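Local coordinates for protein peptidase, C14 family (Geobacter sulfurreducens PCA, PDB 3BIJ) that is of uncharacterised function but belongs to the caspase-like C14 peptidase family and is probably a cysteine-type endopeptidase, at residues Leu71-Ser82 with Phe122-Asp133. Residues are numbered along the deposited sequence; the frame is centred on the assembly and turned at random.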
ATOM      1  N   LEU A  71      48.584 -21.599   2.485  1.00 54.54           N
ATOM      2  CA  LEU A  71      48.026 -22.583   3.385  1.00 54.75           C
ATOM      3  C   LEU A  71      47.833 -23.971   2.794  1.00 54.94           C
ATOM      4  O   LEU A  71      47.734 -24.151   1.576  1.00 51.81           O
ATOM      5  CB  LEU A  71      46.729 -22.045   3.998  1.00 52.09           C
ATOM      6  CG  LEU A  71      45.858 -21.199   3.082  1.00 57.49           C
ATOM      7  CD1 LEU A  71      45.088 -22.122   2.164  1.00 56.81           C
ATOM      8  CD2 LEU A  71      44.908 -20.332   3.900  1.00 54.16           C
ATOM      9  N   GLY A  72      47.821 -24.953   3.688  1.00 43.91           N
ATOM     10  CA  GLY A  72      47.655 -26.334   3.286  1.00 47.39           C
ATOM     11  C   GLY A  72      46.715 -27.097   4.200  1.00 51.08           C
ATOM     12  O   GLY A  72      45.970 -26.500   4.986  1.00 45.11           O
ATOM     13  N   LYS A  73      46.756 -28.421   4.087  1.00 56.31           N
ATOM     14  CA  LYS A  73      45.915 -29.319   4.878  1.00 62.66           C
ATOM     15  C   LYS A  73      45.798 -28.883   6.328  1.00 60.50           C
ATOM     16  O   LYS A  73      46.793 -28.771   7.045  1.00 62.45           O
ATOM     17  CB  LYS A  73      46.454 -30.762   4.809  1.00 74.53           C
ATOM     18  CG  LYS A  73      47.911 -30.951   5.295  1.00 90.85           C
ATOM     19  CD  LYS A  73      48.454 -32.380   5.038  1.00 93.64           C
ATOM     20  CE  LYS A  73      49.894 -32.568   5.568  1.00 99.36           C
ATOM     21  NZ  LYS A  73      50.921 -31.641   4.983  1.00 93.97           N
ATOM     22  N   GLY A  74      44.565 -28.637   6.755  1.00 59.44           N
ATOM     23  CA  GLY A  74      44.338 -28.212   8.124  1.00 63.26           C
ATOM     24  C   GLY A  74      44.119 -26.713   8.283  1.00 60.29           C
ATOM     25  O   GLY A  74      43.468 -26.269   9.227  1.00 59.71           O
ATOM     26  N   ASP A  75      44.662 -25.924   7.367  1.00 57.78           N
ATOM     27  CA  ASP A  75      44.499 -24.490   7.466  1.00 58.75           C
ATOM     28  C   ASP A  75      43.109 -24.087   6.998  1.00 58.36           C
ATOM     29  O   ASP A  75      42.294 -24.936   6.628  1.00 52.73           O
ATOM     30  CB  ASP A  75      45.563 -23.774   6.638  1.00 65.57           C
ATOM     31  CG  ASP A  75      46.973 -24.205   7.003  1.00 67.26           C
ATOM     32  OD1 ASP A  75      47.242 -24.397   8.209  1.00 55.33           O
ATOM     33  OD2 ASP A  75      47.809 -24.339   6.083  1.00 68.69           O
ATOM     34  N   ILE A  76      42.843 -22.785   7.012  1.00 53.72           N
ATOM     35  CA  ILE A  76      41.549 -22.274   6.593  1.00 47.50           C
ATOM     36  C   ILE A  76      41.625 -20.880   5.955  1.00 47.23           C
ATOM     37  O   ILE A  76      42.242 -19.958   6.489  1.00 51.22           O
ATOM     38  CB  ILE A  76      40.589 -22.214   7.786  1.00 47.92           C
ATOM     39  CG1 ILE A  76      39.264 -21.565   7.354  1.00 56.72           C
ATOM     40  CG2 ILE A  76      41.223 -21.431   8.937  1.00 42.84           C
ATOM     41  CD1 ILE A  76      38.201 -21.528   8.441  1.00 29.48           C
ATOM     42  N   PHE A  77      40.979 -20.741   4.809  1.00 47.40           N
ATOM     43  CA  PHE A  77      40.943 -19.483   4.087  1.00 45.08           C
ATOM     44  C   PHE A  77      39.557 -18.862   4.232  1.00 48.79           C
ATOM     45  O   PHE A  77      38.545 -19.541   4.068  1.00 48.94           O
ATOM     46  CB  PHE A  77      41.239 -19.722   2.612  1.00 41.78           C
ATOM     47  CG  PHE A  77      41.113 -18.493   1.770  1.00 50.81           C
ATOM     48  CD1 PHE A  77      41.921 -17.393   2.002  1.00 58.79           C
ATOM     49  CD2 PHE A  77      40.192 -18.434   0.733  1.00 58.43           C
ATOM     50  CE1 PHE A  77      41.816 -16.245   1.211  1.00 55.93           C
ATOM     51  CE2 PHE A  77      40.078 -17.292  -0.067  1.00 55.95           C
ATOM     52  CZ  PHE A  77      40.892 -16.199   0.175  1.00 57.85           C
HETATM   53  N   MSE A  78      39.513 -17.575   4.551  1.00 42.34           N
HETATM   54  CA  MSE A  78      38.247 -16.887   4.693  1.00 32.23           C
HETATM   55  C   MSE A  78      38.128 -15.759   3.678  1.00 41.65           C
HETATM   56  O   MSE A  78      38.996 -14.883   3.603  1.00 41.18           O
HETATM   57  CB  MSE A  78      38.102 -16.300   6.089  1.00 30.32           C
HETATM   58  CG  MSE A  78      36.720 -15.773   6.349  1.00 32.40           C
HETATM   59 SE   MSE A  78      36.581 -14.739   7.940  1.00 64.27          SE
HETATM   60  CE  MSE A  78      35.702 -13.189   7.217  1.00 41.84           C
ATOM     61  N   LEU A  79      37.045 -15.776   2.908  1.00 39.40           N
ATOM     62  CA  LEU A  79      36.796 -14.742   1.908  1.00 45.27           C
ATOM     63  C   LEU A  79      35.442 -14.099   2.143  1.00 39.17           C
ATOM     64  O   LEU A  79      34.419 -14.774   2.094  1.00 50.25           O
ATOM     65  CB  LEU A  79      36.821 -15.339   0.499  1.00 40.86           C
ATOM     66  CG  LEU A  79      36.413 -14.434  -0.674  1.00 43.63           C
ATOM     67  CD1 LEU A  79      37.233 -13.151  -0.677  1.00 28.17           C
ATOM     68  CD2 LEU A  79      36.632 -15.197  -1.989  1.00 39.70           C
ATOM     69  N   SER A  80      35.436 -12.802   2.410  1.00 29.89           N
ATOM     70  CA  SER A  80      34.182 -12.101   2.616  1.00 38.42           C
ATOM     71  C   SER A  80      34.107 -11.042   1.529  1.00 40.78           C
ATOM     72  O   SER A  80      35.134 -10.497   1.129  1.00 41.75           O
ATOM     73  CB  SER A  80      34.121 -11.443   3.998  1.00 35.80           C
ATOM     74  OG  SER A  80      35.078 -10.413   4.110  1.00 46.24           O
ATOM     75  N   TYR A  81      32.899 -10.763   1.046  1.00 35.51           N
ATOM     76  CA  TYR A  81      32.720  -9.785  -0.015  1.00 33.22           C
ATOM     77  C   TYR A  81      31.428  -9.001   0.080  1.00 39.94           C
ATOM     78  O   TYR A  81      30.344  -9.567   0.233  1.00 39.78           O
ATOM     79  CB  TYR A  81      32.773 -10.476  -1.390  1.00 42.94           C
ATOM     80  CG  TYR A  81      32.334  -9.612  -2.568  1.00 37.48           C
ATOM     81  CD1 TYR A  81      31.009  -9.614  -3.024  1.00 45.05           C
ATOM     82  CD2 TYR A  81      33.242  -8.773  -3.210  1.00 45.67           C
ATOM     83  CE1 TYR A  81      30.609  -8.797  -4.090  1.00 39.32           C
ATOM     84  CE2 TYR A  81      32.856  -7.951  -4.266  1.00 35.29           C
ATOM     85  CZ  TYR A  81      31.541  -7.963  -4.703  1.00 45.89           C
ATOM     86  OH  TYR A  81      31.160  -7.140  -5.741  1.00 37.67           O
ATOM     87  N   SER A  82      31.557  -7.686  -0.001  1.00 33.28           N
ATOM     88  CA  SER A  82      30.403  -6.819  -0.001  1.00 37.91           C
ATOM     89  C   SER A  82      30.578  -5.892  -1.183  1.00 35.50           C
ATOM     90  O   SER A  82      31.527  -5.109  -1.253  1.00 37.96           O
ATOM     91  CB  SER A  82      30.278  -6.042   1.308  1.00 36.69           C
ATOM     92  OG  SER A  82      29.751  -6.881   2.316  1.00 43.92           O
ATOM     93  N   PHE A 122      42.955 -24.477  -3.995  1.00 59.98           N
ATOM     94  CA  PHE A 122      43.325 -24.708  -2.603  1.00 55.40           C
ATOM     95  C   PHE A 122      43.598 -26.180  -2.320  1.00 54.42           C
ATOM     96  O   PHE A 122      43.088 -27.058  -3.012  1.00 53.39           O
ATOM     97  CB  PHE A 122      42.228 -24.200  -1.653  1.00 52.76           C
ATOM     98  CG  PHE A 122      42.184 -22.699  -1.510  1.00 49.93           C
ATOM     99  CD1 PHE A 122      41.557 -21.911  -2.467  1.00 48.44           C
ATOM    100  CD2 PHE A 122      42.805 -22.071  -0.433  1.00 52.42           C
ATOM    101  CE1 PHE A 122      41.552 -20.523  -2.353  1.00 49.41           C
ATOM    102  CE2 PHE A 122      42.803 -20.682  -0.314  1.00 47.08           C
ATOM    103  CZ  PHE A 122      42.178 -19.911  -1.274  1.00 53.37           C
ATOM    104  N   ALA A 123      44.400 -26.427  -1.288  1.00 61.51           N
ATOM    105  CA  ALA A 123      44.783 -27.775  -0.867  1.00 63.55           C
ATOM    106  C   ALA A 123      43.576 -28.668  -0.620  1.00 64.26           C
ATOM    107  O   ALA A 123      42.434 -28.231  -0.751  1.00 67.85           O
ATOM    108  CB  ALA A 123      45.632 -27.700   0.394  1.00 70.46           C
ATOM    109  N   ALA A 124      43.833 -29.918  -0.247  1.00 61.27           N
ATOM    110  CA  ALA A 124      42.755 -30.865  -0.005  1.00 65.74           C
ATOM    111  C   ALA A 124      42.102 -30.743   1.371  1.00 68.71           C
ATOM    112  O   ALA A 124      40.873 -30.692   1.483  1.00 79.20           O
ATOM    113  CB  ALA A 124      43.249 -32.279  -0.228  1.00 59.83           C
ATOM    114  N   GLY A 125      42.906 -30.689   2.420  1.00 66.47           N
ATOM    115  CA  GLY A 125      42.326 -30.586   3.746  1.00 61.50           C
ATOM    116  C   GLY A 125      42.169 -29.160   4.233  1.00 56.82           C
ATOM    117  O   GLY A 125      42.153 -28.913   5.438  1.00 65.83           O
ATOM    118  N   VAL A 126      42.055 -28.213   3.312  1.00 48.97           N
ATOM    119  CA  VAL A 126      41.907 -26.818   3.705  1.00 48.95           C
ATOM    120  C   VAL A 126      40.428 -26.397   3.700  1.00 46.36           C
ATOM    121  O   VAL A 126      39.672 -26.761   2.803  1.00 35.30           O
ATOM    122  CB  VAL A 126      42.787 -25.886   2.785  1.00 46.26           C
ATOM    123  CG1 VAL A 126      42.626 -26.281   1.341  1.00 53.32           C
ATOM    124  CG2 VAL A 126      42.404 -24.426   2.978  1.00 43.48           C
ATOM    125  N   ARG A 127      40.023 -25.664   4.736  1.00 48.44           N
ATOM    126  CA  ARG A 127      38.649 -25.189   4.859  1.00 42.80           C
ATOM    127  C   ARG A 127      38.561 -23.816   4.209  1.00 47.04           C
ATOM    128  O   ARG A 127      39.406 -22.953   4.464  1.00 47.84           O
ATOM    129  CB  ARG A 127      38.239 -25.083   6.333  1.00 35.46           C
ATOM    130  CG  ARG A 127      38.233 -26.407   7.077  1.00 39.47           C
ATOM    131  CD  ARG A 127      39.281 -26.426   8.179  1.00 44.19           C
ATOM    132  NE  ARG A 127      38.896 -25.557   9.285  1.00 41.88           N
ATOM    133  CZ  ARG A 127      39.754 -24.869  10.025  1.00 53.83           C
ATOM    134  NH1 ARG A 127      41.058 -24.943   9.784  1.00 50.43           N
ATOM    135  NH2 ARG A 127      39.306 -24.093  11.002  1.00 58.42           N
ATOM    136  N   VAL A 128      37.551 -23.624   3.365  1.00 43.33           N
ATOM    137  CA  VAL A 128      37.348 -22.350   2.674  1.00 41.43           C
ATOM    138  C   VAL A 128      35.999 -21.777   3.094  1.00 44.13           C
ATOM    139  O   VAL A 128      34.954 -22.324   2.748  1.00 49.49           O
ATOM    140  CB  VAL A 128      37.366 -22.531   1.131  1.00 38.59           C
ATOM    141  CG1 VAL A 128      37.140 -21.202   0.449  1.00 39.66           C
ATOM    142  CG2 VAL A 128      38.701 -23.116   0.692  1.00 46.12           C
ATOM    143  N   LEU A 129      36.027 -20.684   3.848  1.00 38.13           N
ATOM    144  CA  LEU A 129      34.808 -20.038   4.323  1.00 35.99           C
ATOM    145  C   LEU A 129      34.560 -18.763   3.529  1.00 38.33           C
ATOM    146  O   LEU A 129      35.380 -17.851   3.564  1.00 41.45           O
ATOM    147  CB  LEU A 129      34.949 -19.703   5.805  1.00 33.83           C
ATOM    148  CG  LEU A 129      33.762 -19.024   6.476  1.00 40.54           C
ATOM    149  CD1 LEU A 129      32.576 -19.959   6.500  1.00 32.18           C
ATOM    150  CD2 LEU A 129      34.170 -18.617   7.882  1.00 28.26           C
ATOM    151  N   VAL A 130      33.433 -18.692   2.822  1.00 43.34           N
ATOM    152  CA  VAL A 130      33.113 -17.517   2.000  1.00 43.04           C
ATOM    153  C   VAL A 130      31.815 -16.797   2.401  1.00 44.75           C
ATOM    154  O   VAL A 130      30.759 -17.419   2.498  1.00 40.83           O
ATOM    155  CB  VAL A 130      32.971 -17.903   0.493  1.00 35.63           C
ATOM    156  CG1 VAL A 130      32.716 -16.663  -0.330  1.00 26.74           C
ATOM    157  CG2 VAL A 130      34.210 -18.624  -0.003  1.00 30.36           C
ATOM    158  N   PHE A 131      31.904 -15.490   2.637  1.00 45.85           N
ATOM    159  CA  PHE A 131      30.728 -14.689   2.964  1.00 43.67           C
ATOM    160  C   PHE A 131      30.525 -13.723   1.805  1.00 49.61           C
ATOM    161  O   PHE A 131      31.425 -12.944   1.473  1.00 50.00           O
ATOM    162  CB  PHE A 131      30.913 -13.874   4.247  1.00 42.43           C
ATOM    163  CG  PHE A 131      30.869 -14.697   5.496  1.00 45.54           C
ATOM    164  CD1 PHE A 131      32.036 -15.227   6.042  1.00 44.68           C
ATOM    165  CD2 PHE A 131      29.650 -14.980   6.106  1.00 49.01           C
ATOM    166  CE1 PHE A 131      31.987 -16.033   7.180  1.00 45.15           C
ATOM    167  CE2 PHE A 131      29.588 -15.783   7.241  1.00 47.23           C
ATOM    168  CZ  PHE A 131      30.761 -16.314   7.782  1.00 41.93           C
ATOM    169  N   SER A 132      29.357 -13.779   1.177  1.00 41.96           N
ATOM    170  CA  SER A 132      29.070 -12.881   0.069  1.00 41.65           C
ATOM    171  C   SER A 132      27.786 -12.112   0.350  1.00 41.56           C
ATOM    172  O   SER A 132      26.699 -12.633   0.123  1.00 45.19           O
ATOM    173  CB  SER A 132      28.928 -13.683  -1.229  1.00 39.87           C
ATOM    174  OG  SER A 132      28.627 -12.843  -2.338  1.00 46.74           O
ATOM    175  N   ASP A 133      27.909 -10.884   0.859  1.00 44.01           N
ATOM    176  CA  ASP A 133      26.739 -10.054   1.156  1.00 41.27           C
ATOM    177  C   ASP A 133      26.457  -9.274  -0.108  1.00 43.32           C
ATOM    178  O   ASP A 133      26.662  -8.060  -0.175  1.00 41.32           O
ATOM    179  CB  ASP A 133      27.013  -9.086   2.312  1.00 45.37           C
ATOM    180  CG  ASP A 133      25.752  -8.392   2.803  1.00 51.34           C
ATOM    181  OD1 ASP A 133      24.720  -8.480   2.102  1.00 51.18           O
ATOM    182  OD2 ASP A 133      25.794  -7.754   3.883  1.00 49.76           O
TER
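Arg127 starts with CG anti to its carbonyl carbon (chi1 -63°), and bends at chi2 and chi3 then fold the chain back over Ile76. That lays one face of the guanidinium on the isoleucine, with Ile76 CB 3.4 Å from Arg127 NH1, while Gly74 O sits at the edge of the group. The bond from Arg127 NH1 to Gly74 O is short at 2.8 Å but strongly bent, 117° at the hydrogen, and so weak; NH2 has a firmer partner in Gln272. Shortening Arg127 to an alanine would probably strip Ile76 of the guanidinium packed on it and leave Gln272 and Gly74 O without its N-H donors.

Across the sheet, Phe77 and Phe122 pair differently. Phe77 holds CG anti to its own nitrogen, and the two rings are tilted 27° from each other and displaced, centroids 4.8 Å apart, with little of one ring over the other. Leu71 CD1 reaches the edge of the Phe122 ring at CD2, 3.5 Å away, and helix 57-70 packs on both phenylalanines through Ala67.

Between these two layers the backbones run parallel in register, Ile76 beside Arg127 and Leu79 beside Val130. Phe77, Leu79 and Tyr81 each both give and accept a bond, for instance Leu79 N to Leu129 O at 2.7 Å. Just before the strands, the type II turn from Gly72 to Asp75 offers Gly74 N to Gly125 O at 2.8 Å, the donor standing above the carbonyl plane. Asp75 also forms a salt bridge with Lys3.

Strand 4-10 bonds to the other edge of strand 76-82, and strand 201-206 lies beyond 127-133. These are neighbouring parallel strands in the central, helix-flanked sheet of the caspase-like alpha/beta fold.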